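Uncharacterized protein (Bacteroides uniformis, PDB 4JPQ) is of unknown function but probably binds carbohydrate, as a protein of the carbohydrate-binding family 9 type. Local coordinates at residues K5-K11 / G215-E220; P24-D28 / F53-H57; Y45-P49 / T192-L196; V68-R74 / K185-Q191. All coordinates share one frame; numbering follows the deposited sequence.

Contact 1. Residues K5-K11 / G215-E220; sequences KSLSVKK and GTLSFE
The first and last strands of the chain form a parallel pair here, with Ser6 beside Thr216, Leu7 beside Leu217, Ser8 beside Ser218 and Val9 beside Phe219. The backbones zip together in the parallel manner: Leu7 gives its N-H to Thr216 O and accepts from Ser218 N (2.8 Å to Leu7 O), and Val9 likewise bonds to Ser218 O and receives Glu220 N (3.0 Å to Val9 O). Thr216 N to Lys5 O begins the series. Leu7, Val9, Leu217 and Phe219 share the inner face. There Leu7 CB lies 3.9 Å from Leu217 CD2, the two leucines side by side and pointing the same way. Val9 holds CG1 anti to the backbone N (chi1 -176°), beside Phe219 CD2 at 3.7 Å, while CG2 stands over the centre of the phenyl ring. Ile55 meets both Leu7 and Val9, and His57 makes an edge-to-face pair with Phe219. Ser6, Ser8, Thr216 and Ser218 occupy the other face, where small polar residues suit the greater exposure. At the end Glu220 extends its side chain so that OE1 takes Lys11 N at 3.1 Å, from above the carboxylate plane. Apolar matching on one face, hydroxyls on the other, and backbone bonds continued by the side-chain carboxylate of Glu220 imply that backbone pairing and apolar packing both join the two chain ends.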
loop_
_atom_site.group_PDB
_atom_site.type_symbol
_atom_site.label_atom_id
_atom_site.label_comp_id
_atom_site.label_asym_id
_atom_site.label_seq_id
_atom_site.Cartn_x
_atom_site.Cartn_y
_atom_site.Cartn_z
ATOM N N LYS A 5 -7.396 -13.876 -3.882
ATOM C CA LYS A 5 -8.568 -13.027 -4.099
ATOM C C LYS A 5 -8.464 -12.234 -5.409
ATOM O O LYS A 5 -7.409 -12.184 -6.049
ATOM C CB LYS A 5 -8.772 -12.049 -2.931
ATOM C CG LYS A 5 -9.199 -12.689 -1.617
ATOM C CD LYS A 5 -9.436 -11.607 -0.567
ATOM C CE LYS A 5 -9.895 -12.163 0.764
ATOM N NZ LYS A 5 -9.897 -11.096 1.803
ATOM N N SER A 6 -9.585 -11.620 -5.790
ATOM C CA SER A 6 -9.680 -10.808 -6.992
ATOM C C SER A 6 -10.383 -9.467 -6.716
ATOM O O SER A 6 -11.278 -9.376 -5.859
ATOM C CB SER A 6 -10.348 -11.592 -8.112
ATOM O OG SER A 6 -9.531 -12.704 -8.420
ATOM N N LEU A 7 -9.949 -8.445 -7.454
ATOM C CA LEU A 7 -10.481 -7.094 -7.377
ATOM C C LEU A 7 -10.655 -6.435 -8.720
ATOM O O LEU A 7 -9.792 -6.582 -9.589
ATOM C CB LEU A 7 -9.543 -6.177 -6.581
ATOM C CG LEU A 7 -9.980 -5.715 -5.204
ATOM C CD1 LEU A 7 -8.907 -4.785 -4.658
ATOM C CD2 LEU A 7 -11.341 -5.013 -5.252
ATOM N N SER A 8 -11.739 -5.663 -8.838
ATOM C CA SER A 8 -12.009 -4.818 -9.994
ATOM C C SER A 8 -11.580 -3.414 -9.574
ATOM O O SER A 8 -12.070 -2.880 -8.573
ATOM C CB SER A 8 -13.487 -4.827 -10.366
ATOM O OG SER A 8 -13.872 -6.126 -10.751
ATOM N N VAL A 9 -10.633 -2.850 -10.318
ATOM C CA VAL A 9 -10.141 -1.507 -10.094
ATOM C C VAL A 9 -10.903 -0.655 -11.108
ATOM O O VAL A 9 -10.556 -0.643 -12.294
ATOM C CB VAL A 9 -8.615 -1.432 -10.282
ATOM C CG1 VAL A 9 -8.105 -0.040 -9.937
ATOM C CG2 VAL A 9 -7.929 -2.472 -9.411
ATOM N N LYS A 10 -11.954 0.026 -10.638
ATOM C CA LYS A 10 -12.797 0.876 -11.498
ATOM C C LYS A 10 -12.020 2.095 -11.996
ATOM O O LYS A 10 -11.130 2.586 -11.293
ATOM C CB LYS A 10 -14.063 1.345 -10.756
ATOM C CG LYS A 10 -15.101 0.267 -10.440
ATOM C CD LYS A 10 -15.923 -0.114 -11.673
ATOM C CE LYS A 10 -17.076 -1.057 -11.357
ATOM N NZ LYS A 10 -16.610 -2.433 -11.027
ATOM N N LYS A 11 -12.331 2.550 -13.215
ATOM C CA LYS A 11 -11.691 3.740 -13.789
ATOM C C LYS A 11 -12.445 5.002 -13.382
ATOM O O LYS A 11 -13.671 5.024 -13.391
ATOM C CB LYS A 11 -11.604 3.712 -15.325
ATOM C CG LYS A 11 -10.697 4.831 -15.864
ATOM C CD LYS A 11 -10.475 4.845 -17.362
ATOM C CE LYS A 11 -9.436 5.916 -17.694
ATOM N NZ LYS A 11 -9.165 6.097 -19.148
ATOM N N GLY A 215 -2.926 -11.515 -4.960
ATOM C CA GLY A 215 -4.260 -11.596 -5.544
ATOM C C GLY A 215 -4.189 -10.979 -6.920
ATOM O O GLY A 215 -3.112 -10.548 -7.352
ATOM N N THR A 216 -5.344 -10.932 -7.585
ATOM C CA THR A 216 -5.470 -10.411 -8.945
ATOM C C THR A 216 -6.160 -9.047 -8.938
ATOM O O THR A 216 -7.129 -8.833 -8.203
ATOM C CB THR A 216 -6.243 -11.404 -9.830
ATOM O OG1 THR A 216 -5.565 -12.667 -9.799
ATOM C CG2 THR A 216 -6.338 -10.908 -11.283
ATOM N N LEU A 217 -5.646 -8.139 -9.766
ATOM C CA LEU A 217 -6.148 -6.772 -9.886
ATOM C C LEU A 217 -6.515 -6.510 -11.338
ATOM O O LEU A 217 -5.629 -6.362 -12.181
ATOM C CB LEU A 217 -5.078 -5.789 -9.416
ATOM C CG LEU A 217 -4.560 -5.989 -7.987
ATOM C CD1 LEU A 217 -3.451 -4.985 -7.704
ATOM C CD2 LEU A 217 -5.656 -5.866 -6.942
ATOM N N SER A 218 -7.823 -6.481 -11.615
ATOM C CA SER A 218 -8.365 -6.258 -12.959
ATOM C C SER A 218 -8.736 -4.778 -13.143
ATOM O O SER A 218 -9.765 -4.313 -12.651
ATOM C CB SER A 218 -9.576 -7.164 -13.205
ATOM O OG SER A 218 -9.211 -8.518 -13.008
ATOM N N PHE A 219 -7.877 -4.056 -13.856
ATOM C CA PHE A 219 -8.099 -2.653 -14.170
ATOM C C PHE A 219 -9.114 -2.552 -15.314
ATOM O O PHE A 219 -8.935 -3.189 -16.362
ATOM C CB PHE A 219 -6.782 -1.955 -14.538
ATOM C CG PHE A 219 -5.804 -1.857 -13.392
ATOM C CD1 PHE A 219 -4.955 -2.918 -13.073
ATOM C CD2 PHE A 219 -5.724 -0.704 -12.629
ATOM C CE1 PHE A 219 -4.052 -2.823 -12.021
ATOM C CE2 PHE A 219 -4.827 -0.608 -11.572
ATOM C CZ PHE A 219 -3.990 -1.669 -11.268
ATOM N N GLU A 220 -10.178 -1.774 -15.081
ATOM C CA GLU A 220 -11.244 -1.512 -16.056
ATOM C C GLU A 220 -10.660 -0.740 -17.248
ATOM O O GLU A 220 -9.731 0.063 -17.088
ATOM C CB GLU A 220 -12.380 -0.701 -15.394
ATOM C CG GLU A 220 -13.608 -0.401 -16.263
ATOM C CD GLU A 220 -14.531 0.681 -15.695
ATOM O OE1 GLU A 220 -14.590 0.879 -14.463
ATOM O OE2 GLU A 220 -15.221 1.340 -16.502
ATOM O OXT GLU A 220 -11.102 -0.908 -18.391
#

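Contact 2. Residues P24-D28 / F53-H57; sequences PSLLD and FRIAH
Arg54 forms an end-on salt bridge with Asp28, NH1 and NH2 both donating to OD1, each at 2.8 Å. OD1 lies close to the guanidinium plane, and the two planar groups are turned 56° against each other. NH1 approaches OD1 nearly along its C-O axis, whereas NH2 comes from above the carboxylate plane. Over one face of the guanidinium sits Leu27 CB, 3.4 Å above its centre, and Leu27 CD1 lies 3.6 Å from Arg54 NE, so a flat cation is covered by hydrocarbon. Farther along, Leu27 CD2 touches Ala56 CB at 3.8 Å; the small alanine lets the leucine approach the strand. With CG between the backbone N and the carbonyl carbon (chi1 59°), Arg54 then runs extended from CG to NE to reach the helix. In the second shell His65 ND1 bonds to Arg54 NE and Ile32 O to NH1, fixing the rotation of the buried group. Without the guanidinium, as with an alanine here, Asp28 would probably lose its cationic mate, His65 and Ile32 O this donor, and a gap would open beneath Leu27. Asp28 is in turn placed by the helical bond from its N to Pro24 O. The short helix lies across the strand at 80°, with Phe53 and Ile55 packing beside Leu7 and Val9 of neighbouring strand 6-11 on the other face, consistent with the family's beta-sandwich architecture.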
loop_
_atom_site.group_PDB
_atom_site.type_symbol
_atom_site.label_atom_id
_atom_site.label_comp_id
_atom_site.label_asym_id
_atom_site.label_seq_id
_atom_site.Cartn_x
_atom_site.Cartn_y
_atom_site.Cartn_z
ATOM N N PRO A 24 -9.975 11.200 -1.414
ATOM C CA PRO A 24 -11.153 10.604 -0.752
ATOM C C PRO A 24 -12.478 11.110 -1.303
ATOM O O PRO A 24 -13.420 10.320 -1.474
ATOM C CB PRO A 24 -10.954 10.991 0.715
ATOM C CG PRO A 24 -9.471 11.008 0.857
ATOM C CD PRO A 24 -8.984 11.645 -0.421
ATOM N N SER A 25 -12.531 12.407 -1.571
ATOM C CA SER A 25 -13.702 13.035 -2.189
ATOM C C SER A 25 -13.940 12.508 -3.607
ATOM O O SER A 25 -15.059 12.173 -3.971
ATOM C CB SER A 25 -13.492 14.536 -2.261
ATOM O OG SER A 25 -14.499 15.147 -3.026
ATOM N N LEU A 26 -12.870 12.416 -4.386
ATOM C CA LEU A 26 -12.943 11.889 -5.752
ATOM C C LEU A 26 -13.529 10.482 -5.771
ATOM O O LEU A 26 -14.416 10.185 -6.578
ATOM C CB LEU A 26 -11.552 11.862 -6.390
ATOM C CG LEU A 26 -11.435 11.447 -7.848
ATOM C CD1 LEU A 26 -12.217 12.397 -8.730
ATOM C CD2 LEU A 26 -9.982 11.432 -8.272
ATOM N N LEU A 27 -13.041 9.643 -4.861
ATOM C CA LEU A 27 -13.475 8.258 -4.764
ATOM C C LEU A 27 -14.914 8.121 -4.280
ATOM O O LEU A 27 -15.654 7.275 -4.813
ATOM C CB LEU A 27 -12.495 7.449 -3.924
ATOM C CG LEU A 27 -11.066 7.370 -4.511
ATOM C CD1 LEU A 27 -10.170 6.639 -3.538
ATOM C CD2 LEU A 27 -10.992 6.679 -5.866
ATOM N N ASP A 28 -15.320 8.945 -3.305
ATOM C CA ASP A 28 -16.728 8.955 -2.842
ATOM C C ASP A 28 -17.656 9.435 -3.969
ATOM O O ASP A 28 -18.793 8.957 -4.081
ATOM C CB ASP A 28 -16.925 9.828 -1.593
ATOM C CG ASP A 28 -16.313 9.229 -0.335
ATOM O OD1 ASP A 28 -15.892 8.052 -0.327
ATOM O OD2 ASP A 28 -16.246 9.955 0.679
ATOM N N PHE A 53 -9.471 -0.665 2.787
ATOM C CA PHE A 53 -8.846 0.079 1.706
ATOM C C PHE A 53 -9.718 0.099 0.451
ATOM O O PHE A 53 -10.715 -0.599 0.387
ATOM C CB PHE A 53 -7.480 -0.526 1.374
ATOM C CG PHE A 53 -7.556 -1.824 0.612
ATOM C CD1 PHE A 53 -7.871 -3.005 1.262
ATOM C CD2 PHE A 53 -7.314 -1.857 -0.764
ATOM C CE1 PHE A 53 -7.947 -4.206 0.561
ATOM C CE2 PHE A 53 -7.384 -3.048 -1.470
ATOM C CZ PHE A 53 -7.702 -4.227 -0.807
ATOM N N ARG A 54 -9.329 0.912 -0.527
ATOM C CA ARG A 54 -10.000 0.938 -1.823
ATOM C C ARG A 54 -9.060 1.465 -2.879
ATOM O O ARG A 54 -8.130 2.211 -2.585
ATOM C CB ARG A 54 -11.296 1.725 -1.816
ATOM C CG ARG A 54 -11.147 3.170 -1.416
ATOM C CD ARG A 54 -12.478 3.872 -1.487
ATOM N NE ARG A 54 -12.364 5.242 -1.007
ATOM C CZ ARG A 54 -13.380 6.106 -0.912
ATOM N NH1 ARG A 54 -14.618 5.796 -1.311
ATOM N NH2 ARG A 54 -13.150 7.331 -0.448
ATOM N N ILE A 55 -9.340 1.065 -4.110
ATOM C CA ILE A 55 -8.466 1.326 -5.215
ATOM C C ILE A 55 -9.224 1.649 -6.509
ATOM O O ILE A 55 -10.292 1.101 -6.776
ATOM C CB ILE A 55 -7.497 0.119 -5.376
ATOM C CG1 ILE A 55 -6.389 0.434 -6.403
ATOM C CG2 ILE A 55 -8.254 -1.184 -5.698
ATOM C CD1 ILE A 55 -5.328 -0.626 -6.503
ATOM N N ALA A 56 -8.631 2.533 -7.304
ATOM C CA ALA A 56 -9.166 2.938 -8.614
ATOM C C ALA A 56 -8.020 3.441 -9.478
ATOM O O ALA A 56 -6.873 3.435 -9.017
ATOM C CB ALA A 56 -10.196 4.018 -8.435
ATOM N N HIS A 57 -8.308 3.856 -10.711
ATOM C CA HIS A 57 -7.258 4.384 -11.584
ATOM C C HIS A 57 -7.728 5.445 -12.548
ATOM O O HIS A 57 -8.894 5.481 -12.923
ATOM C CB HIS A 57 -6.556 3.251 -12.355
ATOM C CG HIS A 57 -7.374 2.645 -13.456
ATOM N ND1 HIS A 57 -7.098 2.855 -14.791
ATOM C CD2 HIS A 57 -8.451 1.822 -13.422
ATOM C CE1 HIS A 57 -7.961 2.181 -15.529
ATOM N NE2 HIS A 57 -8.796 1.551 -14.722
#

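Contact 3. Residues Y45-P49 / T192-L196; sequences YPYKP and TPHFL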
loop_
_atom_site.group_PDB
_atom_site.type_symbol
_atom_site.label_atom_id
_atom_site.label_comp_id
_atom_site.label_asym_id
_atom_site.label_seq_id
_atom_site.Cartn_x
_atom_site.Cartn_y
_atom_site.Cartn_z
ATOM N N TYR A 45 0.601 -13.709 15.914
ATOM C CA TYR A 45 0.279 -12.275 15.960
ATOM C C TYR A 45 -1.214 -12.141 15.679
ATOM O O TYR A 45 -1.613 -11.918 14.523
ATOM C CB TYR A 45 1.162 -11.488 14.974
ATOM C CG TYR A 45 2.640 -11.579 15.350
ATOM C CD1 TYR A 45 3.201 -10.685 16.258
ATOM C CD2 TYR A 45 3.461 -12.583 14.825
ATOM C CE1 TYR A 45 4.541 -10.766 16.615
ATOM C CE2 TYR A 45 4.810 -12.675 15.177
ATOM C CZ TYR A 45 5.350 -11.759 16.077
ATOM O OH TYR A 45 6.677 -11.814 16.467
ATOM N N PRO A 46 -2.044 -12.297 16.738
ATOM C CA PRO A 46 -3.496 -12.287 16.586
ATOM C C PRO A 46 -4.183 -10.933 16.541
ATOM O O PRO A 46 -5.365 -10.888 16.170
ATOM C CB PRO A 46 -3.962 -13.043 17.839
ATOM C CG PRO A 46 -2.993 -12.621 18.868
ATOM C CD PRO A 46 -1.676 -12.542 18.150
ATOM N N TYR A 47 -3.484 -9.856 16.896
ATOM C CA TYR A 47 -4.095 -8.524 16.896
ATOM C C TYR A 47 -4.540 -8.129 15.480
ATOM O O TYR A 47 -3.728 -8.117 14.560
ATOM C CB TYR A 47 -3.157 -7.474 17.511
ATOM C CG TYR A 47 -3.706 -6.064 17.524
ATOM C CD1 TYR A 47 -5.004 -5.801 17.980
ATOM C CD2 TYR A 47 -2.912 -4.970 17.135
ATOM C CE1 TYR A 47 -5.509 -4.506 18.001
ATOM C CE2 TYR A 47 -3.409 -3.671 17.164
ATOM C CZ TYR A 47 -4.707 -3.448 17.595
ATOM O OH TYR A 47 -5.227 -2.186 17.624
ATOM N N LYS A 48 -5.851 -7.908 15.326
ATOM C CA LYS A 48 -6.489 -7.497 14.073
ATOM C C LYS A 48 -7.083 -6.098 14.275
ATOM O O LYS A 48 -8.249 -5.972 14.673
ATOM C CB LYS A 48 -7.600 -8.490 13.672
ATOM C CG LYS A 48 -8.359 -8.157 12.377
ATOM C CD LYS A 48 -9.698 -8.875 12.274
ATOM C CE LYS A 48 -9.534 -10.380 12.128
ATOM N NZ LYS A 48 -10.843 -11.048 11.904
ATOM N N PRO A 49 -6.282 -5.045 14.036
ATOM C CA PRO A 49 -6.864 -3.709 14.064
ATOM C C PRO A 49 -7.776 -3.568 12.852
ATOM O O PRO A 49 -7.536 -4.189 11.826
ATOM C CB PRO A 49 -5.654 -2.785 13.949
ATOM C CG PRO A 49 -4.621 -3.608 13.274
ATOM C CD PRO A 49 -4.826 -4.988 13.823
ATOM N N THR A 192 1.800 -3.395 20.240
ATOM C CA THR A 192 1.257 -4.694 19.844
ATOM C C THR A 192 1.541 -4.872 18.345
ATOM O O THR A 192 0.737 -4.445 17.500
ATOM C CB THR A 192 -0.259 -4.800 20.132
ATOM O OG1 THR A 192 -0.540 -4.287 21.431
ATOM C CG2 THR A 192 -0.720 -6.260 20.056
ATOM N N PRO A 193 2.703 -5.468 17.999
ATOM C CA PRO A 193 2.976 -5.679 16.574
ATOM C C PRO A 193 1.960 -6.651 15.994
ATOM O O PRO A 193 1.416 -7.493 16.715
ATOM C CB PRO A 193 4.402 -6.247 16.545
ATOM C CG PRO A 193 4.989 -5.904 17.861
ATOM C CD PRO A 193 3.854 -5.857 18.836
ATOM N N HIS A 194 1.711 -6.511 14.704
ATOM C CA HIS A 194 0.703 -7.306 14.018
ATOM C C HIS A 194 0.988 -7.375 12.543
ATOM O O HIS A 194 1.777 -6.582 12.017
ATOM C CB HIS A 194 -0.649 -6.675 14.244
ATOM C CG HIS A 194 -0.700 -5.244 13.839
ATOM N ND1 HIS A 194 -0.304 -4.223 14.669
ATOM C CD2 HIS A 194 -1.061 -4.668 12.675
ATOM C CE1 HIS A 194 -0.440 -3.074 14.036
ATOM N NE2 HIS A 194 -0.894 -3.320 12.825
ATOM N N PHE A 195 0.350 -8.337 11.888
ATOM C CA PHE A 195 0.563 -8.593 10.457
ATOM C C PHE A 195 -0.738 -9.023 9.785
ATOM O O PHE A 195 -1.240 -10.122 10.051
ATOM C CB PHE A 195 1.640 -9.663 10.300
ATOM C CG PHE A 195 2.956 -9.254 10.859
ATOM C CD1 PHE A 195 3.751 -8.329 10.174
ATOM C CD2 PHE A 195 3.383 -9.723 12.093
ATOM C CE1 PHE A 195 4.980 -7.913 10.687
ATOM C CE2 PHE A 195 4.603 -9.304 12.623
ATOM C CZ PHE A 195 5.408 -8.400 11.916
ATOM N N LEU A 196 -1.270 -8.134 8.945
ATOM C CA LEU A 196 -2.542 -8.305 8.237
ATOM C C LEU A 196 -2.366 -8.196 6.733
ATOM O O LEU A 196 -1.533 -7.422 6.260
ATOM C CB LEU A 196 -3.541 -7.253 8.710
ATOM C CG LEU A 196 -4.447 -7.606 9.892
ATOM C CD1 LEU A 196 -3.738 -8.296 11.043
ATOM C CD2 LEU A 196 -5.176 -6.359 10.375
HETATM O O HOH W 1 -1.682 -9.637 13.169
HETATM O O HOH W 2 -0.403 -9.506 17.378
#
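Tyr47 and Pro49 pack together on one face of His194 in the tight part. Tyr47 turns its edge to the imidazole face in an offset edge-to-face pair, planes at 89°, centroids 5.3 Å apart, while Pro49 CG rests over the same face, toward the rim, 3.6 Å above its plane. ND1 of the imidazole donates to Thr192 O at 3.0 Å, nearly straight and in the ring plane, and NE2 bonds to Lys185 NZ. Leu196 fills in beside it, CD2 lying 3.7 Å from Pro49 CD. Replacing His194 with an alanine would probably deprive Tyr47 and Pro49 of the ring, and Thr192 O and Lys185 NZ of a partner. On the more open side Phe195 points its edge at the face of Tyr45, a T-shaped pair, and the Tyr45 side chain stands about 3 Å from a bound 3-cyclohexyl-1-propylsulfonic acid, probably from the crystallisation liquor. No direct hydrogen bond joins the segments; one water accepts from Phe195 N beside Tyr45 O and Tyr47 O, and a second links Tyr47 N to Pro193 O. Around this loop, Tyr47 OH bonds to Ala71 N after strand 61-70, and Leu196 pairs with Lys185 of strand 178-186.

Contact 4. Residues V68-R74 / K185-Q191; sequences VKEASVR and KCGDKLQ
Glu70 and Lys185 supply the ionic part: Lys185 NZ lies 3.1 Å from Glu70 OE1 and equally from Glu70 OE2, a salt bridge whose two hydrogen bonds are both weak. The lysine reaches it by bending at chi2 (72°) and chi4 (77°). Its ammonium also bonds to Cys186 O at 3.0 Å and to His194 NE2, while Trp155 NE1 holds Glu70 OE2. Van der Waals contacts fill in around the ions. Val68 CG1 touches the lysine chain at CE, and Leu190 packs methyl CD1 on the carboxylate, 3.5 Å from Glu70 OE1, and CD2 3.5 Å from Arg74 CB. A leucine suits this spot because its forked end can serve two neighbours. Leu190 closes the type I turn that begins at Gly187. Packing of hydrocarbon over a flat cation is the third kind: Lys189 CB lies over the centre of the Arg74 guanidinium, 3.7 Å above it, while Arg74 NH1 forms a salt bridge with Asp87. Shared acceptors are the fourth, since Ser72 OG and Gln191 N both bond to Glu148 OE2. The chemistry implies a buried ion pair, its charges probably satisfied in part by Cys186 O, His194 and Trp155 as well as by each other.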
loop_
_atom_site.group_PDB
_atom_site.type_symbol
_atom_site.label_atom_id
_atom_site.label_comp_id
_atom_site.label_asym_id
_atom_site.label_seq_id
_atom_site.Cartn_x
_atom_site.Cartn_y
_atom_site.Cartn_z
ATOM N N VAL A 68 -7.707 3.205 8.797
ATOM C CA VAL A 68 -7.227 2.392 9.927
ATOM C C VAL A 68 -7.777 2.866 11.280
ATOM O O VAL A 68 -7.968 4.061 11.475
ATOM C CB VAL A 68 -5.685 2.496 9.999
ATOM C CG1 VAL A 68 -5.121 1.732 11.189
ATOM C CG2 VAL A 68 -5.045 2.011 8.702
ATOM N N LYS A 69 -8.041 1.913 12.181
ATOM C CA LYS A 69 -8.377 2.180 13.589
ATOM C C LYS A 69 -7.574 1.164 14.418
ATOM O O LYS A 69 -7.829 -0.035 14.312
ATOM C CB LYS A 69 -9.880 2.090 13.889
ATOM C CG LYS A 69 -10.257 2.696 15.256
ATOM C CD LYS A 69 -11.749 2.682 15.586
ATOM C CE LYS A 69 -12.247 1.279 15.905
ATOM N NZ LYS A 69 -13.619 1.299 16.486
ATOM N N GLU A 70 -6.598 1.644 15.204
ATOM C CA GLU A 70 -5.710 0.788 16.037
ATOM C C GLU A 70 -5.366 1.386 17.395
ATOM O O GLU A 70 -5.572 2.578 17.624
ATOM C CB GLU A 70 -4.422 0.417 15.283
ATOM C CG GLU A 70 -3.609 1.596 14.773
ATOM C CD GLU A 70 -2.366 1.179 13.993
ATOM O OE1 GLU A 70 -1.686 0.193 14.374
ATOM O OE2 GLU A 70 -2.041 1.870 13.002
ATOM N N ALA A 71 -4.826 0.537 18.276
ATOM C CA ALA A 71 -4.516 0.905 19.679
ATOM C C ALA A 71 -3.351 1.870 19.882
ATOM O O ALA A 71 -3.237 2.456 20.961
ATOM C CB ALA A 71 -4.327 -0.344 20.546
ATOM N N SER A 72 -2.478 2.003 18.883
ATOM C CA SER A 72 -1.353 2.946 18.947
ATOM C C SER A 72 -0.801 3.267 17.567
ATOM O O SER A 72 -0.967 2.477 16.635
ATOM C CB SER A 72 -0.220 2.430 19.853
ATOM O OG SER A 72 0.429 1.286 19.321
ATOM N N VAL A 73 -0.145 4.425 17.470
ATOM C CA VAL A 73 0.502 4.896 16.239
ATOM C C VAL A 73 1.910 5.397 16.534
ATOM O O VAL A 73 2.203 5.812 17.654
ATOM C CB VAL A 73 -0.321 5.978 15.512
ATOM C CG1 VAL A 73 -1.621 5.383 14.994
ATOM C CG2 VAL A 73 -0.610 7.179 16.401
ATOM N N ARG A 74 2.754 5.383 15.510
ATOM C CA ARG A 74 4.180 5.718 15.630
ATOM C C ARG A 74 4.721 6.102 14.255
ATOM O O ARG A 74 4.283 5.535 13.270
ATOM C CB ARG A 74 4.900 4.469 16.143
ATOM C CG ARG A 74 6.402 4.547 16.360
ATOM C CD ARG A 74 6.931 3.175 16.774
ATOM N NE ARG A 74 8.343 3.196 17.166
ATOM C CZ ARG A 74 9.397 3.070 16.355
ATOM N NH1 ARG A 74 9.275 2.909 15.029
ATOM N NH2 ARG A 74 10.616 3.113 16.882
ATOM N N LYS A 185 -0.974 -4.337 6.387
ATOM C CA LYS A 185 -0.898 -3.472 7.565
ATOM C C LYS A 185 0.072 -4.117 8.560
ATOM O O LYS A 185 0.051 -5.345 8.748
ATOM C CB LYS A 185 -2.247 -3.372 8.233
ATOM C CG LYS A 185 -2.280 -2.595 9.540
ATOM C CD LYS A 185 -2.110 -1.097 9.350
ATOM C CE LYS A 185 -2.057 -0.344 10.683
ATOM N NZ LYS A 185 -0.773 -0.430 11.434
ATOM N N CYS A 186 0.894 -3.290 9.209
ATOM C CA CYS A 186 1.849 -3.766 10.206
ATOM C C CYS A 186 2.403 -2.627 11.053
ATOM O O CYS A 186 2.013 -1.476 10.873
ATOM C CB CYS A 186 3.015 -4.514 9.518
ATOM S SG CYS A 186 4.055 -3.439 8.522
ATOM N N GLY A 187 3.301 -2.975 11.980
ATOM C CA GLY A 187 4.009 -2.017 12.825
ATOM C C GLY A 187 4.920 -2.767 13.771
ATOM O O GLY A 187 4.537 -3.035 14.898
ATOM N N ASP A 188 6.095 -3.159 13.267
ATOM C CA ASP A 188 7.039 -4.008 14.006
ATOM C C ASP A 188 7.405 -3.485 15.392
ATOM O O ASP A 188 7.475 -4.281 16.316
ATOM C CB ASP A 188 8.320 -4.324 13.185
ATOM C CG ASP A 188 8.059 -5.229 11.950
ATOM O OD1 ASP A 188 6.905 -5.369 11.495
ATOM O OD2 ASP A 188 9.042 -5.790 11.417
ATOM N N LYS A 189 7.603 -2.171 15.535
ATOM C CA LYS A 189 7.989 -1.558 16.832
ATOM C C LYS A 189 6.845 -0.896 17.632
ATOM O O LYS A 189 7.085 -0.149 18.596
ATOM C CB LYS A 189 9.199 -0.621 16.651
ATOM C CG LYS A 189 10.525 -1.369 16.462
ATOM C CD LYS A 189 11.746 -0.491 16.723
ATOM C CE LYS A 189 13.009 -1.313 16.939
ATOM N NZ LYS A 189 14.109 -0.462 17.481
ATOM N N LEU A 190 5.601 -1.190 17.249
ATOM C CA LEU A 190 4.416 -0.723 17.992
ATOM C C LEU A 190 4.271 -1.562 19.253
ATOM O O LEU A 190 4.864 -2.621 19.356
ATOM C CB LEU A 190 3.128 -0.856 17.153
ATOM C CG LEU A 190 2.971 0.035 15.924
ATOM C CD1 LEU A 190 1.687 -0.308 15.203
ATOM C CD2 LEU A 190 2.963 1.515 16.286
ATOM N N GLN A 191 3.455 -1.088 20.190
ATOM C CA GLN A 191 3.167 -1.787 21.459
ATOM C C GLN A 191 2.689 -3.222 21.223
ATOM O O GLN A 191 3.096 -4.129 21.951
ATOM C CB GLN A 191 2.090 -1.028 22.254
ATOM C CG GLN A 191 1.798 -1.571 23.653
ATOM C CD GLN A 191 0.654 -0.862 24.365
ATOM O OE1 GLN A 191 0.790 -0.473 25.520
ATOM N NE2 GLN A 191 -0.467 -0.684 23.681
#

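From the N terminus, strand 6-11 pairs with the last strand, 215-219, so contact 1 closes a loop around almost the whole protein and the other three nest inside it. Contact 2 closes early, where strand 50-57 returns to helix 23-29; it touches contact 1, because strands 6-11 and 50-57 are sheet neighbours. Contact 3 opens before contact 2 has closed, so the two cross; it joins the loop before strand 50-57 to the start of strand 195-197. Contact 4, nested in contact 3, joins the corner between strands 61-70 and 72-75 to the end of strand 178-186 and the turn after it. Contacts 3 and 4 touch, while contacts 1 and 4 lie on opposite sides of the chain's centre.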